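PDB 3FS5: CDC25-like phosphatase YCH1 from Saccharomyces cerevisiae, which acts as a protein phosphatase of the Cdc25 (MPI phosphatase) family, built on a single rhodanese-like domain. Local coordinates for residues T15-W20 / W119-G124; A55-K60 / Q94-S99. All coordinates share one frame; numbering follows the deposited sequence.

Both contacts belong to one rhodanese-like alpha/beta domain, with their centres about 17 Å apart on opposite faces of its central parallel sheet. Contact 1 lays helix 14-23 against strand 116-121; contact 2 joins helix 56-61 to the start of helix 96-106. Along the chain the order is 15-20, 55-60, 94-99, 119-124, and both halves of contact 2 therefore fall between those of contact 1. Helix 96-106 and strand 116-121 are consecutive elements, and the two contacts meet through them: Val-120 CG2 lies 3.9 Å from Pro-98 CA. Strand 116-121 thus carries helices on both sides, giving the alpha/beta/alpha layering of the rhodanese fold.

Contact 1 (T15-W20 / W119-G124); sequences TELHRW and WVLRGG
Leu-17 and Leu-121 reach each other because each holds CG anti to its own backbone N (chi1 173° and 176°), while Trp-20 and Trp-119 set CG anti to the carbonyl carbon and bring their indoles together. The leucine side chains cross at about a right angle and meet through one methyl apiece, CD2 of Leu-17 to CD2 of Leu-121, 4.1 Å. One turn further along helix 14-23, the indoles form a T-shaped (edge-to-face) pair. Trp-20 supplies the edge: its CH2 stands over one face of Trp-119, displaced toward the rim, and is 3.9 Å from CE2 of Trp-119. The ring planes lie at 85°, and the centroid of the Trp-20 six-membered ring is 5.5 Å from that of the Trp-119 five-membered ring. The backbones stay well separated, with Leu-17 CA 8.1 Å from Leu-121 CA. This is a helix packed on a face of the central parallel sheet of the rhodanese fold. Ile-87 of the adjacent strand 84-88 touches Leu-17 and both tryptophans, and Trp-128 of helix 124-132 also packs on Leu-17. Beyond Leu-121 the strand ends in a type II turn reaching Gly-124. With no hydrogen bond between the segments, helix and strand are joined here by dispersion between methyls and by the weak electrostatic attraction of an aromatic C-H edge for a pi face.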
ATOM      1  N   THR A  15      10.646  -7.407  -3.110  1.00 21.93           N
ATOM      2  CA  THR A  15      11.550  -8.154  -2.237  1.00 21.80           C
ATOM      3  C   THR A  15      11.706  -7.496  -0.868  1.00 20.54           C
ATOM      4  O   THR A  15      11.837  -8.188   0.139  1.00 19.72           O
ATOM      5  CB  THR A  15      12.958  -8.327  -2.880  1.00 24.34           C
ATOM      6  OG1 THR A  15      13.501  -7.045  -3.215  1.00 26.01           O
ATOM      7  CG2 THR A  15      12.866  -9.171  -4.141  1.00 24.97           C
ATOM      8  N   GLU A  16      11.693  -6.166  -0.819  1.00 20.81           N
ATOM      9  CA  GLU A  16      11.827  -5.482   0.464  1.00 20.73           C
ATOM     10  C   GLU A  16      10.531  -5.555   1.275  1.00 20.88           C
ATOM     11  O   GLU A  16      10.572  -5.704   2.493  1.00 20.71           O
ATOM     12  CB  GLU A  16      12.251  -4.021   0.278  1.00 25.52           C
ATOM     13  CG  GLU A  16      12.538  -3.329   1.611  1.00 34.37           C
ATOM     14  CD  GLU A  16      13.409  -2.087   1.483  1.00 39.49           C
ATOM     15  OE1 GLU A  16      13.774  -1.518   2.538  1.00 42.21           O
ATOM     16  OE2 GLU A  16      13.730  -1.682   0.342  1.00 41.52           O
ATOM     17  N   LEU A  17       9.381  -5.451   0.612  1.00 18.32           N
ATOM     18  CA  LEU A  17       8.115  -5.545   1.334  1.00 17.80           C
ATOM     19  C   LEU A  17       7.988  -6.951   1.908  1.00 17.75           C
ATOM     20  O   LEU A  17       7.562  -7.133   3.046  1.00 16.87           O
ATOM     21  CB  LEU A  17       6.922  -5.270   0.409  1.00 16.37           C
ATOM     22  CG  LEU A  17       5.540  -5.519   1.031  1.00 16.35           C
ATOM     23  CD1 LEU A  17       5.383  -4.690   2.305  1.00 15.57           C
ATOM     24  CD2 LEU A  17       4.449  -5.167   0.022  1.00 16.97           C
ATOM     25  N   HIS A  18       8.367  -7.945   1.116  1.00 16.83           N
ATOM     26  CA  HIS A  18       8.286  -9.327   1.561  1.00 18.51           C
ATOM     27  C   HIS A  18       9.129  -9.525   2.817  1.00 17.32           C
ATOM     28  O   HIS A  18       8.730 -10.237   3.734  1.00 17.87           O
ATOM     29  CB  HIS A  18       8.755 -10.268   0.443  1.00 19.08           C
ATOM     30  CG  HIS A  18       8.835 -11.701   0.861  1.00 21.96           C
ATOM     31  ND1 HIS A  18       9.975 -12.253   1.403  1.00 23.55           N
ATOM     32  CD2 HIS A  18       7.903 -12.682   0.864  1.00 24.14           C
ATOM     33  CE1 HIS A  18       9.741 -13.512   1.723  1.00 24.73           C
ATOM     34  NE2 HIS A  18       8.492 -13.798   1.407  1.00 25.38           N
ATOM     35  N   ARG A  19      10.290  -8.885   2.860  1.00 17.61           N
ATOM     36  CA  ARG A  19      11.165  -8.996   4.018  1.00 19.55           C
ATOM     37  C   ARG A  19      10.471  -8.373   5.231  1.00 19.82           C
ATOM     38  O   ARG A  19      10.480  -8.945   6.320  1.00 20.65           O
ATOM     39  CB  ARG A  19      12.498  -8.295   3.746  1.00 22.09           C
ATOM     40  CG  ARG A  19      13.527  -8.482   4.849  1.00 28.19           C
ATOM     41  CD  ARG A  19      14.862  -7.834   4.493  1.00 32.93           C
ATOM     42  NE  ARG A  19      15.787  -7.858   5.626  1.00 40.95           N
ATOM     43  CZ  ARG A  19      16.456  -8.933   6.039  1.00 44.00           C
ATOM     44  NH1 ARG A  19      17.269  -8.843   7.087  1.00 44.59           N
ATOM     45  NH2 ARG A  19      16.329 -10.092   5.402  1.00 45.78           N
ATOM     46  N   TRP A  20       9.858  -7.204   5.037  1.00 17.13           N
ATOM     47  CA  TRP A  20       9.141  -6.531   6.120  1.00 18.54           C
ATOM     48  C   TRP A  20       8.020  -7.416   6.656  1.00 17.72           C
ATOM     49  O   TRP A  20       7.747  -7.437   7.859  1.00 16.46           O
ATOM     50  CB  TRP A  20       8.508  -5.223   5.630  1.00 17.22           C
ATOM     51  CG  TRP A  20       9.466  -4.120   5.313  1.00 18.29           C
ATOM     52  CD1 TRP A  20      10.831  -4.186   5.288  1.00 17.77           C
ATOM     53  CD2 TRP A  20       9.122  -2.773   4.965  1.00 18.79           C
ATOM     54  NE1 TRP A  20      11.356  -2.961   4.946  1.00 17.79           N
ATOM     55  CE2 TRP A  20      10.328  -2.077   4.742  1.00 17.96           C
ATOM     56  CE3 TRP A  20       7.909  -2.087   4.821  1.00 19.30           C
ATOM     57  CZ2 TRP A  20      10.358  -0.725   4.383  1.00 19.98           C
ATOM     58  CZ3 TRP A  20       7.940  -0.738   4.464  1.00 21.31           C
ATOM     59  CH2 TRP A  20       9.159  -0.077   4.250  1.00 17.98           C
ATOM     60  N   TRP A 119       4.890   5.197   0.809  1.00 15.35           N
ATOM     61  CA  TRP A 119       5.564   4.390  -0.202  1.00 14.25           C
ATOM     62  C   TRP A 119       4.613   3.891  -1.282  1.00 15.35           C
ATOM     63  O   TRP A 119       3.400   3.783  -1.071  1.00 17.65           O
ATOM     64  CB  TRP A 119       6.202   3.138   0.412  1.00 14.71           C
ATOM     65  CG  TRP A 119       7.132   3.357   1.555  1.00 15.89           C
ATOM     66  CD1 TRP A 119       6.796   3.604   2.855  1.00 15.94           C
ATOM     67  CD2 TRP A 119       8.558   3.302   1.509  1.00 19.05           C
ATOM     68  NE1 TRP A 119       7.930   3.702   3.626  1.00 18.09           N
ATOM     69  CE2 TRP A 119       9.027   3.522   2.824  1.00 19.16           C
ATOM     70  CE3 TRP A 119       9.488   3.085   0.484  1.00 18.01           C
ATOM     71  CZ2 TRP A 119      10.388   3.531   3.142  1.00 19.66           C
ATOM     72  CZ3 TRP A 119      10.842   3.092   0.799  1.00 21.87           C
ATOM     73  CH2 TRP A 119      11.279   3.314   2.120  1.00 23.23           C
ATOM     74  N   VAL A 120       5.188   3.573  -2.436  1.00 14.14           N
ATOM     75  CA  VAL A 120       4.455   2.991  -3.552  1.00 14.82           C
ATOM     76  C   VAL A 120       5.231   1.718  -3.897  1.00 15.92           C
ATOM     77  O   VAL A 120       6.461   1.740  -3.998  1.00 15.95           O
ATOM     78  CB  VAL A 120       4.438   3.901  -4.796  1.00 15.82           C
ATOM     79  CG1 VAL A 120       3.819   3.149  -5.978  1.00 13.07           C
ATOM     80  CG2 VAL A 120       3.640   5.169  -4.508  1.00 14.90           C
ATOM     81  N   LEU A 121       4.518   0.611  -4.056  1.00 14.64           N
ATOM     82  CA  LEU A 121       5.150  -0.656  -4.395  1.00 15.37           C
ATOM     83  C   LEU A 121       5.387  -0.720  -5.904  1.00 16.70           C
ATOM     84  O   LEU A 121       4.434  -0.789  -6.686  1.00 13.68           O
ATOM     85  CB  LEU A 121       4.247  -1.816  -3.962  1.00 16.64           C
ATOM     86  CG  LEU A 121       4.705  -3.233  -4.314  1.00 17.29           C
ATOM     87  CD1 LEU A 121       6.012  -3.557  -3.582  1.00 18.60           C
ATOM     88  CD2 LEU A 121       3.618  -4.223  -3.929  1.00 18.69           C
ATOM     89  N   ARG A 122       6.654  -0.695  -6.312  1.00 15.87           N
ATOM     90  CA  ARG A 122       6.984  -0.744  -7.735  1.00 18.54           C
ATOM     91  C   ARG A 122       6.472  -2.018  -8.396  1.00 18.36           C
ATOM     92  O   ARG A 122       6.716  -3.122  -7.909  1.00 17.75           O
ATOM     93  CB  ARG A 122       8.504  -0.652  -7.953  1.00 19.16           C
ATOM     94  CG  ARG A 122       9.126   0.716  -7.669  1.00 21.59           C
ATOM     95  CD  ARG A 122      10.549   0.784  -8.235  1.00 24.67           C
ATOM     96  NE  ARG A 122      11.240   2.037  -7.927  1.00 26.60           N
ATOM     97  CZ  ARG A 122      10.932   3.224  -8.450  1.00 27.70           C
ATOM     98  NH1 ARG A 122      11.627   4.296  -8.100  1.00 26.41           N
ATOM     99  NH2 ARG A 122       9.936   3.343  -9.321  1.00 24.74           N
ATOM    100  N   GLY A 123       5.751  -1.858  -9.501  1.00 18.85           N
ATOM    101  CA  GLY A 123       5.257  -3.015 -10.224  1.00 18.48           C
ATOM    102  C   GLY A 123       3.843  -3.468  -9.912  1.00 18.07           C
ATOM    103  O   GLY A 123       3.283  -4.270 -10.654  1.00 18.31           O
ATOM    104  N   GLY A 124       3.275  -2.973  -8.815  1.00 16.15           N
ATOM    105  CA  GLY A 124       1.918  -3.338  -8.450  1.00 17.88           C
ATOM    106  C   GLY A 124       1.751  -4.805  -8.108  1.00 19.16           C
ATOM    107  O   GLY A 124       2.736  -5.540  -7.951  1.00 16.88           O
TER

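Contact 2 (A55-K60 / Q94-S99)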
ATOM      1  N   ALA A  55     -10.519   1.574  -2.960  1.00 20.63           N
ATOM      2  CA  ALA A  55     -10.487   1.941  -4.375  1.00 21.16           C
ATOM      3  C   ALA A  55     -10.121   3.405  -4.629  1.00 20.20           C
ATOM      4  O   ALA A  55     -10.696   4.318  -4.034  1.00 20.26           O
ATOM      5  CB  ALA A  55     -11.834   1.617  -5.029  1.00 21.93           C
ATOM      6  N   TYR A  56      -9.166   3.615  -5.527  1.00 19.44           N
ATOM      7  CA  TYR A  56      -8.715   4.956  -5.875  1.00 20.66           C
ATOM      8  C   TYR A  56      -9.857   5.876  -6.312  1.00 21.26           C
ATOM      9  O   TYR A  56      -9.943   7.024  -5.874  1.00 18.41           O
ATOM     10  CB  TYR A  56      -7.686   4.891  -6.999  1.00 21.80           C
ATOM     11  CG  TYR A  56      -7.227   6.253  -7.458  1.00 23.88           C
ATOM     12  CD1 TYR A  56      -6.344   7.004  -6.691  1.00 25.66           C
ATOM     13  CD2 TYR A  56      -7.697   6.804  -8.649  1.00 25.05           C
ATOM     14  CE1 TYR A  56      -5.936   8.270  -7.094  1.00 27.91           C
ATOM     15  CE2 TYR A  56      -7.296   8.068  -9.063  1.00 26.52           C
ATOM     16  CZ  TYR A  56      -6.415   8.795  -8.281  1.00 27.91           C
ATOM     17  OH  TYR A  56      -6.010  10.046  -8.683  1.00 30.75           O
ATOM     18  N   SER A  57     -10.729   5.372  -7.182  1.00 22.29           N
ATOM     19  CA  SER A  57     -11.848   6.171  -7.678  1.00 24.81           C
ATOM     20  C   SER A  57     -12.683   6.761  -6.556  1.00 23.56           C
ATOM     21  O   SER A  57     -13.062   7.932  -6.606  1.00 24.06           O
ATOM     22  CB  SER A  57     -12.751   5.332  -8.592  1.00 26.42           C
ATOM     23  OG  SER A  57     -12.062   4.959  -9.772  1.00 31.84           O
ATOM     24  N   ARG A  58     -12.971   5.958  -5.539  1.00 24.56           N
ATOM     25  CA  ARG A  58     -13.774   6.434  -4.423  1.00 26.43           C
ATOM     26  C   ARG A  58     -12.995   7.368  -3.496  1.00 26.40           C
ATOM     27  O   ARG A  58     -13.556   8.318  -2.951  1.00 27.42           O
ATOM     28  CB  ARG A  58     -14.334   5.256  -3.633  1.00 29.26           C
ATOM     29  CG  ARG A  58     -15.390   5.664  -2.629  1.00 34.55           C
ATOM     30  CD  ARG A  58     -16.025   4.461  -1.972  1.00 38.26           C
ATOM     31  NE  ARG A  58     -16.922   4.851  -0.889  1.00 42.45           N
ATOM     32  CZ  ARG A  58     -17.465   3.997  -0.031  1.00 44.57           C
ATOM     33  NH1 ARG A  58     -18.270   4.440   0.927  1.00 45.92           N
ATOM     34  NH2 ARG A  58     -17.202   2.699  -0.128  1.00 44.99           N
ATOM     35  N   LEU A  59     -11.708   7.097  -3.303  1.00 25.10           N
ATOM     36  CA  LEU A  59     -10.891   7.959  -2.459  1.00 25.38           C
ATOM     37  C   LEU A  59     -10.881   9.359  -3.066  1.00 26.83           C
ATOM     38  O   LEU A  59     -10.979  10.362  -2.359  1.00 29.27           O
ATOM     39  CB  LEU A  59      -9.452   7.432  -2.375  1.00 23.08           C
ATOM     40  CG  LEU A  59      -9.207   6.199  -1.500  1.00 23.27           C
ATOM     41  CD1 LEU A  59      -7.775   5.726  -1.686  1.00 22.77           C
ATOM     42  CD2 LEU A  59      -9.477   6.537  -0.033  1.00 22.05           C
ATOM     43  N   LYS A  60     -10.779   9.413  -4.389  1.00 27.87           N
ATOM     44  CA  LYS A  60     -10.729  10.675  -5.114  1.00 31.60           C
ATOM     45  C   LYS A  60     -12.060  11.421  -5.166  1.00 33.29           C
ATOM     46  O   LYS A  60     -12.081  12.650  -5.120  1.00 33.22           O
ATOM     47  CB  LYS A  60     -10.233  10.437  -6.542  1.00 32.41           C
ATOM     48  CG  LYS A  60     -10.055  11.711  -7.354  1.00 37.02           C
ATOM     49  CD  LYS A  60      -9.682  11.401  -8.793  1.00 41.39           C
ATOM     50  CE  LYS A  60      -9.371  12.669  -9.574  1.00 44.25           C
ATOM     51  NZ  LYS A  60      -8.162  13.368  -9.044  1.00 46.20           N
ATOM     52  N   GLN A  94       1.421   1.856 -12.413  1.00 32.81           N
ATOM     53  CA  GLN A  94       0.539   2.919 -12.873  1.00 31.54           C
ATOM     54  C   GLN A  94       0.612   4.209 -12.073  1.00 30.47           C
ATOM     55  O   GLN A  94       1.001   4.219 -10.905  1.00 28.50           O
ATOM     56  CB  GLN A  94      -0.899   2.393 -12.888  1.00 33.62           C
ATOM     57  CG  GLN A  94      -0.988   1.023 -13.528  1.00 34.54           C
ATOM     58  CD  GLN A  94      -2.339   0.364 -13.368  1.00 36.84           C
ATOM     59  OE1 GLN A  94      -3.281   0.649 -14.110  1.00 40.50           O
ATOM     60  NE2 GLN A  94      -2.442  -0.524 -12.390  1.00 29.84           N
ATOM     61  N   GLN A  95       0.218   5.292 -12.734  1.00 28.72           N
ATOM     62  CA  GLN A  95       0.214   6.629 -12.165  1.00 29.30           C
ATOM     63  C   GLN A  95      -0.737   6.766 -10.975  1.00 27.26           C
ATOM     64  O   GLN A  95      -0.588   7.675 -10.158  1.00 27.27           O
ATOM     65  CB  GLN A  95      -0.168   7.631 -13.261  1.00 32.47           C
ATOM     66  CG  GLN A  95      -0.177   9.082 -12.829  1.00 38.25           C
ATOM     67  CD  GLN A  95      -0.470  10.033 -13.979  1.00 40.06           C
ATOM     68  OE1 GLN A  95       0.297  10.122 -14.943  1.00 41.18           O
ATOM     69  NE2 GLN A  95      -1.585  10.751 -13.882  1.00 40.97           N
ATOM     70  N   ARG A  96      -1.710   5.867 -10.871  1.00 26.22           N
ATOM     71  CA  ARG A  96      -2.659   5.934  -9.769  1.00 24.92           C
ATOM     72  C   ARG A  96      -2.030   5.624  -8.416  1.00 22.99           C
ATOM     73  O   ARG A  96      -2.537   6.054  -7.379  1.00 23.65           O
ATOM     74  CB  ARG A  96      -3.842   5.002 -10.027  1.00 28.21           C
ATOM     75  CG  ARG A  96      -4.804   5.542 -11.071  1.00 35.32           C
ATOM     76  CD  ARG A  96      -6.150   4.839 -11.003  1.00 39.99           C
ATOM     77  NE  ARG A  96      -7.169   5.535 -11.783  1.00 43.27           N
ATOM     78  CZ  ARG A  96      -8.470   5.267 -11.713  1.00 45.73           C
ATOM     79  NH1 ARG A  96      -9.329   5.950 -12.458  1.00 46.88           N
ATOM     80  NH2 ARG A  96      -8.914   4.319 -10.895  1.00 45.37           N
ATOM     81  N   GLY A  97      -0.927   4.882  -8.431  1.00 20.14           N
ATOM     82  CA  GLY A  97      -0.235   4.549  -7.197  1.00 18.33           C
ATOM     83  C   GLY A  97       0.263   5.811  -6.511  1.00 17.34           C
ATOM     84  O   GLY A  97      -0.137   6.103  -5.384  1.00 16.83           O
ATOM     85  N   PRO A  98       1.161   6.573  -7.153  1.00 16.72           N
ATOM     86  CA  PRO A  98       1.639   7.796  -6.505  1.00 16.88           C
ATOM     87  C   PRO A  98       0.536   8.849  -6.324  1.00 16.37           C
ATOM     88  O   PRO A  98       0.593   9.647  -5.391  1.00 16.02           O
ATOM     89  CB  PRO A  98       2.785   8.258  -7.419  1.00 17.45           C
ATOM     90  CG  PRO A  98       2.506   7.586  -8.728  1.00 19.22           C
ATOM     91  CD  PRO A  98       1.993   6.236  -8.321  1.00 14.68           C
ATOM     92  N   SER A  99      -0.467   8.846  -7.202  1.00 16.34           N
ATOM     93  CA  SER A  99      -1.576   9.796  -7.077  1.00 18.21           C
ATOM     94  C   SER A  99      -2.368   9.511  -5.801  1.00 17.40           C
ATOM     95  O   SER A  99      -2.825  10.431  -5.135  1.00 18.59           O
ATOM     96  CB  SER A  99      -2.516   9.719  -8.285  1.00 18.77           C
ATOM     97  OG  SER A  99      -1.852  10.140  -9.457  1.00 23.05           O
TER
HETATM   98  O   HOH W   1     -11.778   6.588 -11.927  1.00 50.40           O
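Tyr-56 and Arg-96 carry most of this contact between helix 56-61 and helix 96-106 of the rhodanese-like domain, with Ser-99 a smaller third partner. The Arg-96 side chain runs obliquely across one face of the tyrosine ring. Its CG makes a CH-pi contact, 4.3 Å from the Tyr-56 ring centroid and 23° off the ring normal. CD and NE continue over the CD2 side, NE of Arg-96 lying 3.4 Å from CD2 of Tyr-56. The guanidinium turns one face to that carbon but is tilted 45° from the ring, so the planes are not stacked in parallel. With CG of Tyr-56 anti to the backbone N, chi1 177° places the ring against helix 96-106, where the phenol oxygen OH comes 3.5 Å from CB of Ser-99; Ala-100 and Leu-103 of that helix also touch the Tyr-56 side chain. Were Tyr-56 replaced by an alanine, the aliphatic part of Arg-96 would probably lose the aromatic face it lies on and the arginine be freer to swing. Ser-99 turns its hydroxyl back to its own helix, where OG donates to O of Gln-95 at 2.9 Å from above the carbonyl plane; the same oxygen accepts from Ser-99 N. At the outer margin a water bridges the segments, 2.7 Å from OG of Ser-57 and accepting from NH1 of Arg-96 at 2.6 Å.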